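Antitoxin RelF (Mycobacterium tuberculosis, PDB 3G5O) neutralises the RNase toxin RelG by binding it and, together with RelG, binds DNA and represses its own promoter. Local coordinates at the interface of chains A and B. Numbering follows the deposited sequence. Chains: chain A, Uncharacterized protein Rv2865; chain B, Uncharacterized protein Rv2866.

Contact 1: the interface of chains A and B. Residues chain A 53, 57, 60-61; chain B 60, 69, 71, 76.
Helix 49-62 of the antitoxin lies against the toxin strands 68-71 and 75-82, with B:Leu60 of a neighbouring loop touching the same helix. The arrangement is a worked example of one carboxylate shared among several donors. A:Glu57, its chain bent at chi2 (-58°), presents its carboxylate tip to tip to B:Arg76, and the two flat groups are nearly coplanar, 9° apart. The guanidinium grips side-on: B:Arg76 NE gives a hydrogen bond to A:Glu57 OE1 at 2.8 Å and B:Arg76 NH2 one to A:Glu57 OE2 at 3.0 Å, each on a syn lone pair. The anti lone pair of A:Glu57 OE1 takes the hydroxyl OG of B:Ser69 at 2.6 Å, and this OG accepts the in-plane indole N-H of A:Trp61, 2.8 Å from NE1. Above the carboxylate plane comes NH1 of B:Arg71, 3.0 Å from A:Glu57 OE2. NH1 of B:Arg71 also bridges to A:Glu53 OE1 at 2.8 Å, the A:Glu53 carboxylate and B:Arg71 guanidinium planes standing 83° apart. Behind the grip, the ring of A:Tyr60 stacks on the B:Arg76 guanidinium, NH1 lying 3.6 Å from the ring centroid, while CG of B:Arg71 packs on the opposite face. Bonds from B:Ser69, B:Arg76 and B:Arg71 should hold the A:Glu57 carboxylate against rotation, and the arginines may favour its charged form. The site ties the antitoxin helix to the toxin sheet, part of the binding by which RelF neutralises RelG.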
loop_
_atom_site.group_PDB
_atom_site.type_symbol
_atom_site.label_atom_id
_atom_site.label_comp_id
_atom_site.label_asym_id
_atom_site.label_seq_id
_atom_site.Cartn_x
_atom_site.Cartn_y
_atom_site.Cartn_z
ATOM N N GLU A 53 -0.580 -0.450 -10.897
ATOM C CA GLU A 53 0.807 0.022 -10.694
ATOM C C GLU A 53 0.877 1.237 -9.717
ATOM O O GLU A 53 1.688 1.236 -8.783
ATOM C CB GLU A 53 1.420 0.402 -12.036
ATOM C CG GLU A 53 2.101 -0.728 -12.716
ATOM C CD GLU A 53 3.315 -1.179 -11.874
ATOM O OE1 GLU A 53 4.241 -0.363 -11.650
ATOM O OE2 GLU A 53 3.306 -2.327 -11.391
ATOM N N GLU A 57 2.917 1.183 -6.182
ATOM C CA GLU A 57 3.969 2.123 -5.859
ATOM C C GLU A 57 3.584 3.003 -4.652
ATOM O O GLU A 57 4.444 3.419 -3.876
ATOM C CB GLU A 57 4.311 2.984 -7.098
ATOM C CG GLU A 57 4.962 2.204 -8.208
ATOM C CD GLU A 57 6.251 1.540 -7.691
ATOM O OE1 GLU A 57 7.217 2.282 -7.374
ATOM O OE2 GLU A 57 6.254 0.295 -7.512
ATOM N N TYR A 60 4.415 0.875 -1.719
ATOM C CA TYR A 60 5.848 0.896 -1.477
ATOM C C TYR A 60 6.293 2.171 -0.724
ATOM O O TYR A 60 6.961 2.099 0.330
ATOM C CB TYR A 60 6.650 0.784 -2.797
ATOM C CG TYR A 60 8.129 0.960 -2.481
ATOM C CD1 TYR A 60 8.900 -0.124 -2.046
ATOM C CD2 TYR A 60 8.735 2.206 -2.575
ATOM C CE1 TYR A 60 10.259 0.041 -1.702
ATOM C CE2 TYR A 60 10.069 2.375 -2.255
ATOM C CZ TYR A 60 10.821 1.292 -1.809
ATOM O OH TYR A 60 12.147 1.485 -1.487
ATOM N N TRP A 61 5.954 3.325 -1.302
ATOM C CA TRP A 61 6.504 4.592 -0.796
ATOM C C TRP A 61 6.022 4.956 0.602
ATOM O O TRP A 61 6.834 5.449 1.428
ATOM C CB TRP A 61 6.282 5.745 -1.762
ATOM C CG TRP A 61 7.291 5.710 -2.881
ATOM C CD1 TRP A 61 7.070 5.370 -4.188
ATOM C CD2 TRP A 61 8.684 6.032 -2.773
ATOM N NE1 TRP A 61 8.242 5.479 -4.909
ATOM C CE2 TRP A 61 9.252 5.872 -4.065
ATOM C CE3 TRP A 61 9.507 6.411 -1.707
ATOM C CZ2 TRP A 61 10.612 6.092 -4.326
ATOM C CZ3 TRP A 61 10.880 6.646 -1.963
ATOM C CH2 TRP A 61 11.408 6.474 -3.266
ATOM N N LEU B 60 1.180 8.680 -7.943
ATOM C CA LEU B 60 0.853 8.035 -6.694
ATOM C C LEU B 60 -0.482 8.539 -6.143
ATOM O O LEU B 60 -1.040 9.543 -6.622
ATOM C CB LEU B 60 2.007 8.213 -5.680
ATOM C CG LEU B 60 3.360 7.726 -6.192
ATOM C CD1 LEU B 60 4.409 7.723 -5.049
ATOM C CD2 LEU B 60 3.175 6.287 -6.784
ATOM N N SER B 69 6.191 7.750 -9.177
ATOM C CA SER B 69 7.281 6.822 -8.856
ATOM C C SER B 69 7.712 6.157 -10.126
ATOM O O SER B 69 6.876 5.612 -10.830
ATOM C CB SER B 69 6.837 5.705 -7.874
ATOM O OG SER B 69 7.918 4.778 -7.567
ATOM N N ARG B 71 9.999 2.984 -11.070
ATOM C CA ARG B 71 10.615 1.784 -10.556
ATOM C C ARG B 71 11.547 1.223 -11.626
ATOM O O ARG B 71 11.121 0.929 -12.750
ATOM C CB ARG B 71 9.519 0.746 -10.243
ATOM C CG ARG B 71 10.059 -0.544 -9.583
ATOM C CD ARG B 71 8.916 -1.509 -9.272
ATOM N NE ARG B 71 8.308 -2.032 -10.493
ATOM C CZ ARG B 71 7.008 -2.006 -10.794
ATOM N NH1 ARG B 71 6.124 -1.492 -9.942
ATOM N NH2 ARG B 71 6.586 -2.529 -11.949
ATOM N N ARG B 76 14.319 3.138 -7.157
ATOM C CA ARG B 76 13.060 3.830 -7.452
ATOM C C ARG B 76 13.333 5.316 -7.335
ATOM O O ARG B 76 14.151 5.734 -6.501
ATOM C CB ARG B 76 12.002 3.422 -6.459
ATOM C CG ARG B 76 11.239 2.121 -6.800
ATOM C CD ARG B 76 10.138 1.951 -5.736
ATOM N NE ARG B 76 9.189 0.893 -6.008
ATOM C CZ ARG B 76 9.334 -0.378 -5.646
ATOM N NH1 ARG B 76 10.424 -0.820 -4.983
ATOM N NH2 ARG B 76 8.380 -1.214 -5.960
#

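Contact 2: the interface of chains A and B. Residues chain A 74-75, 77-78, 82-83; chain B 23, 80, 89, 91.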
loop_
_atom_site.group_PDB
_atom_site.type_symbol
_atom_site.label_atom_id
_atom_site.label_comp_id
_atom_site.label_asym_id
_atom_site.label_seq_id
_atom_site.Cartn_x
_atom_site.Cartn_y
_atom_site.Cartn_z
ATOM N N ALA A 74 12.107 18.058 0.463
ATOM C CA ALA A 74 12.267 18.199 -0.996
ATOM C C ALA A 74 11.341 19.301 -1.565
ATOM O O ALA A 74 11.732 20.051 -2.471
ATOM C CB ALA A 74 11.986 16.860 -1.679
ATOM N N ASP A 75 10.131 19.406 -1.015
ATOM C CA ASP A 75 9.232 20.486 -1.403
ATOM C C ASP A 75 9.767 21.884 -1.002
ATOM O O ASP A 75 9.608 22.845 -1.783
ATOM C CB ASP A 75 7.801 20.235 -0.910
ATOM C CG ASP A 75 7.058 19.176 -1.784
ATOM O OD1 ASP A 75 7.478 18.914 -2.959
ATOM O OD2 ASP A 75 6.071 18.595 -1.293
ATOM N N ASP A 77 13.017 22.557 -0.763
ATOM C CA ASP A 77 14.081 22.786 -1.766
ATOM C C ASP A 77 13.493 23.358 -3.043
ATOM O O ASP A 77 14.026 24.350 -3.604
ATOM C CB ASP A 77 14.848 21.517 -2.135
ATOM C CG ASP A 77 15.605 20.905 -0.960
ATOM O OD1 ASP A 77 16.032 21.633 0.011
ATOM O OD2 ASP A 77 15.783 19.656 -1.018
ATOM N N ILE A 78 12.400 22.744 -3.513
ATOM C CA ILE A 78 11.813 23.213 -4.734
ATOM C C ILE A 78 11.438 24.695 -4.595
ATOM O O ILE A 78 11.733 25.478 -5.493
ATOM C CB ILE A 78 10.594 22.397 -5.158
ATOM C CG1 ILE A 78 11.035 21.007 -5.650
ATOM C CG2 ILE A 78 9.811 23.155 -6.259
ATOM C CD1 ILE A 78 9.892 20.038 -5.782
ATOM N N ARG A 82 16.592 25.120 -4.467
ATOM C CA ARG A 82 17.752 24.257 -4.115
ATOM C C ARG A 82 17.651 22.942 -4.942
ATOM O O ARG A 82 17.256 21.893 -4.423
ATOM C CB ARG A 82 17.805 23.942 -2.615
ATOM C CG ARG A 82 18.039 25.171 -1.709
ATOM C CD ARG A 82 18.311 24.737 -0.249
ATOM N NE ARG A 82 17.087 24.217 0.383
ATOM C CZ ARG A 82 16.279 24.954 1.147
ATOM N NH1 ARG A 82 16.563 26.248 1.362
ATOM N NH2 ARG A 82 15.192 24.416 1.690
ATOM N N THR A 83 17.951 23.046 -6.226
ATOM C CA THR A 83 17.942 21.910 -7.143
ATOM C C THR A 83 19.150 22.023 -8.048
ATOM O O THR A 83 19.765 23.109 -8.151
ATOM C CB THR A 83 16.681 21.867 -8.023
ATOM O OG1 THR A 83 16.670 23.055 -8.829
ATOM C CG2 THR A 83 15.386 21.804 -7.177
ATOM N N THR B 23 16.548 17.747 -6.342
ATOM C CA THR B 23 16.571 18.508 -5.088
ATOM C C THR B 23 17.800 18.187 -4.271
ATOM O O THR B 23 18.384 17.099 -4.402
ATOM C CB THR B 23 15.339 18.245 -4.184
ATOM O OG1 THR B 23 15.298 16.839 -3.872
ATOM C CG2 THR B 23 14.031 18.687 -4.886
ATOM N N ARG B 80 8.211 14.899 -9.000
ATOM C CA ARG B 80 7.068 15.681 -9.457
ATOM C C ARG B 80 7.281 16.065 -10.918
ATOM O O ARG B 80 8.420 16.120 -11.412
ATOM C CB ARG B 80 6.882 16.941 -8.605
ATOM C CG ARG B 80 6.380 16.672 -7.214
ATOM C CD ARG B 80 6.227 17.986 -6.385
ATOM N NE ARG B 80 5.990 17.742 -4.961
ATOM C CZ ARG B 80 4.834 17.313 -4.432
ATOM N NH1 ARG B 80 3.754 17.054 -5.193
ATOM N NH2 ARG B 80 4.741 17.152 -3.129
ATOM N N VAL B 89 11.226 17.093 -11.249
ATOM C CA VAL B 89 12.078 17.322 -10.088
ATOM C C VAL B 89 12.090 16.077 -9.214
ATOM O O VAL B 89 11.029 15.602 -8.820
ATOM C CB VAL B 89 11.612 18.563 -9.242
ATOM C CG1 VAL B 89 12.571 18.792 -8.098
ATOM C CG2 VAL B 89 11.559 19.812 -10.087
ATOM N N LEU B 91 12.578 14.018 -5.916
ATOM C CA LEU B 91 12.455 14.215 -4.487
ATOM C C LEU B 91 13.275 13.217 -3.658
ATOM O O LEU B 91 13.848 13.578 -2.627
ATOM C CB LEU B 91 10.979 14.096 -4.111
ATOM C CG LEU B 91 9.916 14.916 -4.873
ATOM C CD1 LEU B 91 8.566 14.721 -4.171
ATOM C CD2 LEU B 91 10.241 16.451 -5.022
#
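A:Ile78 fills the apolar centre, where helix 67-80 of this Phd/YefM-family antitoxin packs on the sheet of its RelE-family toxin. With CG1 anti to the carbonyl carbon (chi1 -72°), the longer branch points into the toxin: A:Ile78 CG1 lies 3.6 Å from CG1 of B:Val89, and A:Ile78 CD1 reaches 3.7 Å from CD2 of B:Leu91, whose side chain crosses it at about a right angle. One helical turn earlier, the methyl CB of A:Ala74 rests 3.8 Å from the same B:Leu91 CD2. The methyl CG2 of B:Thr23 lies beside the valine, 3.9 Å from A:Ile78 CG1. Farther out, B:Thr23 pairs with A:Thr83 in an antiparallel beta bridge, so a short antitoxin strand lies beside toxin strand 19-23. At the rim, B:Arg80 stretches out from CG to NE and grips A:Asp75 side-on. B:Arg80 NE bonds A:Asp75 OD1 at 2.8 Å and B:Arg80 NH2 bonds A:Asp75 OD2 at 2.7 Å, the latter on the syn lone pair, although the carboxylate and guanidinium planes are turned 35° from each other. On the antitoxin's own side, A:Arg82 NE makes a straight bond to A:Asp77 OD1 (2.8 Å, 167° at the hydrogen), which may help hold that carboxylate beside B:Thr23, A:Asp77 OD2 being 3.5 Å from the threonine CB.

Contact 3: the interface of chains A and B. Residues chain A 85-86, 89-90, 93, 95; chain B 22, 27, 30, 42, 46.
A:Glu86 lies along the face of the B:Phe46 ring, the two side chains running past each other in opposite directions, as antitoxin helix 86-93 packs against toxin helices 24-30 and 35-45 and B:Phe46 just beyond the latter. The example shows a charged residue used for its carbons. CA of A:Glu86 sits over the B:Phe46 ring, 3.6 Å from the centroid, in a CH-pi contact. A:Glu86 CB meets B:Phe46 CD1 at 3.6 Å, and A:Glu86 CG lies 3.8 Å from B:Phe46 CG. A:Glu86 CD then passes B:Phe46 CB at 3.7 Å, with the carboxylate plane turned 5° from the ring plane. With CG anti to the backbone N (chi1 178°) and the chain extended beyond it, the carbons run along the ring. At the tip both carboxylate oxygens stay near CB of B:Phe46, and OE2 also accepts NE of A:Arg90 on its anti lone pair. The arginine, held by this bond and one to A:Val95, turns a guanidinium face to CG1 of B:Val42. A:Ile89 CG2 stands at the B:Phe46 ring edge and touches B:Val42 CG2, while CG1 reaches B:Phe22. Farther along, A:Phe93 CZ meets B:Leu30 CB at 3.7 Å, with B:Arg27 CG in plane at the ring edge. NH1 of A:Arg90 bonds the carbonyl O of A:Val95 at 2.8 Å from above the carbonyl plane.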
loop_
_atom_site.group_PDB
_atom_site.type_symbol
_atom_site.label_atom_id
_atom_site.label_comp_id
_atom_site.label_asym_id
_atom_site.label_seq_id
_atom_site.Cartn_x
_atom_site.Cartn_y
_atom_site.Cartn_z
ATOM N N GLY A 85 20.918 20.523 -11.908
ATOM C CA GLY A 85 20.611 19.932 -13.230
ATOM C C GLY A 85 21.696 18.984 -13.724
ATOM O O GLY A 85 22.663 18.712 -13.021
ATOM N N GLU A 86 21.548 18.519 -14.965
ATOM C CA GLU A 86 22.415 17.488 -15.523
ATOM C C GLU A 86 23.910 17.776 -15.441
ATOM O O GLU A 86 24.680 16.915 -14.972
ATOM C CB GLU A 86 22.037 17.215 -16.976
ATOM C CG GLU A 86 22.976 16.172 -17.596
ATOM C CD GLU A 86 22.495 15.669 -18.950
ATOM O OE1 GLU A 86 21.539 16.251 -19.517
ATOM O OE2 GLU A 86 23.076 14.671 -19.437
ATOM N N ILE A 89 25.191 17.644 -11.790
ATOM C CA ILE A 89 25.144 16.323 -11.194
ATOM C C ILE A 89 26.216 15.431 -11.837
ATOM O O ILE A 89 26.915 14.721 -11.129
ATOM C CB ILE A 89 23.719 15.674 -11.331
ATOM C CG1 ILE A 89 22.688 16.394 -10.463
ATOM C CG2 ILE A 89 23.741 14.171 -10.950
ATOM C CD1 ILE A 89 22.825 16.166 -8.973
ATOM N N ARG A 90 26.332 15.458 -13.173
ATOM C CA ARG A 90 27.338 14.643 -13.871
ATOM C C ARG A 90 28.744 15.013 -13.421
ATOM O O ARG A 90 29.580 14.129 -13.170
ATOM C CB ARG A 90 27.205 14.764 -15.392
ATOM C CG ARG A 90 25.941 14.077 -15.982
ATOM C CD ARG A 90 26.112 13.954 -17.451
ATOM N NE ARG A 90 25.022 13.237 -18.121
ATOM C CZ ARG A 90 24.937 11.908 -18.177
ATOM N NH1 ARG A 90 25.872 11.156 -17.578
ATOM N NH2 ARG A 90 23.932 11.329 -18.852
ATOM N N PHE A 93 29.330 13.902 -9.526
ATOM C CA PHE A 93 29.380 12.473 -9.243
ATOM C C PHE A 93 30.279 11.692 -10.190
ATOM O O PHE A 93 30.404 10.483 -10.035
ATOM C CB PHE A 93 27.961 11.869 -9.182
ATOM C CG PHE A 93 27.193 12.282 -7.963
ATOM C CD1 PHE A 93 27.442 11.674 -6.734
ATOM C CD2 PHE A 93 26.247 13.286 -8.028
ATOM C CE1 PHE A 93 26.738 12.062 -5.599
ATOM C CE2 PHE A 93 25.550 13.681 -6.894
ATOM C CZ PHE A 93 25.792 13.067 -5.675
ATOM N N VAL A 95 30.115 11.239 -13.700
ATOM C CA VAL A 95 29.394 10.400 -14.675
ATOM C C VAL A 95 29.226 11.242 -15.919
ATOM O O VAL A 95 28.147 11.800 -16.124
ATOM C CB VAL A 95 27.977 9.895 -14.151
ATOM C CG1 VAL A 95 27.374 8.829 -15.089
ATOM C CG2 VAL A 95 28.062 9.355 -12.743
ATOM N N PHE B 22 17.525 17.554 -9.704
ATOM C CA PHE B 22 17.528 16.892 -8.417
ATOM C C PHE B 22 17.465 17.924 -7.314
ATOM O O PHE B 22 18.265 18.864 -7.339
ATOM C CB PHE B 22 18.854 16.085 -8.235
ATOM C CG PHE B 22 18.860 14.753 -8.948
ATOM C CD1 PHE B 22 18.588 13.588 -8.247
ATOM C CD2 PHE B 22 19.061 14.683 -10.339
ATOM C CE1 PHE B 22 18.611 12.343 -8.893
ATOM C CE2 PHE B 22 19.067 13.437 -11.033
ATOM C CZ PHE B 22 18.861 12.249 -10.281
ATOM N N ARG B 27 19.767 14.660 -3.886
ATOM C CA ARG B 27 21.216 14.606 -4.036
ATOM C C ARG B 27 21.906 13.883 -2.858
ATOM O O ARG B 27 22.813 13.099 -3.082
ATOM C CB ARG B 27 21.806 16.002 -4.280
ATOM C CG ARG B 27 23.296 15.943 -4.694
ATOM C CD ARG B 27 23.892 17.314 -4.956
ATOM N NE ARG B 27 23.955 18.110 -3.746
ATOM C CZ ARG B 27 24.783 19.138 -3.549
ATOM N NH1 ARG B 27 25.657 19.502 -4.479
ATOM N NH2 ARG B 27 24.719 19.814 -2.409
ATOM N N LEU B 30 21.622 10.326 -3.487
ATOM C CA LEU B 30 22.609 9.887 -4.495
ATOM C C LEU B 30 23.953 9.524 -3.900
ATOM O O LEU B 30 24.571 8.549 -4.329
ATOM C CB LEU B 30 22.808 10.946 -5.577
ATOM C CG LEU B 30 21.702 11.100 -6.626
ATOM C CD1 LEU B 30 22.168 12.250 -7.566
ATOM C CD2 LEU B 30 21.461 9.861 -7.445
ATOM N N VAL B 42 21.742 8.232 -12.765
ATOM C CA VAL B 42 22.047 9.444 -13.560
ATOM C C VAL B 42 21.685 9.260 -15.053
ATOM O O VAL B 42 21.046 10.139 -15.668
ATOM C CB VAL B 42 23.491 9.879 -13.347
ATOM C CG1 VAL B 42 23.893 10.948 -14.351
ATOM C CG2 VAL B 42 23.677 10.416 -11.897
ATOM N N PHE B 46 18.526 11.526 -16.755
ATOM C CA PHE B 46 18.759 12.500 -17.822
ATOM C C PHE B 46 18.552 11.913 -19.221
ATOM O O PHE B 46 18.828 12.567 -20.219
ATOM C CB PHE B 46 20.125 13.191 -17.663
ATOM C CG PHE B 46 20.299 13.856 -16.322
ATOM C CD1 PHE B 46 19.487 14.921 -15.949
ATOM C CD2 PHE B 46 21.268 13.410 -15.432
ATOM C CE1 PHE B 46 19.636 15.547 -14.678
ATOM C CE2 PHE B 46 21.413 14.012 -14.150
ATOM C CZ PHE B 46 20.605 15.086 -13.792
#

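Three successive stretches of the antitoxin meet one toxin molecule. The C-alpha centres of contact 1 and contact 2 are about 18 Å apart, those of contact 2 and contact 3 about 13 Å, and those of contact 1 and contact 3 about 21 Å. Toxin strand 75-82 serves contacts 1 and 2, and strand 19-23 serves contacts 2 and 3. Antitoxin helices 49-62, 67-80 and 86-93 follow in order over separate toxin surfaces, short strand 83-84 of contact 2 joining the last two, and the chain wraps around its partner. The deposited assembly holds two antitoxins and two toxins, each pair repeating these contacts.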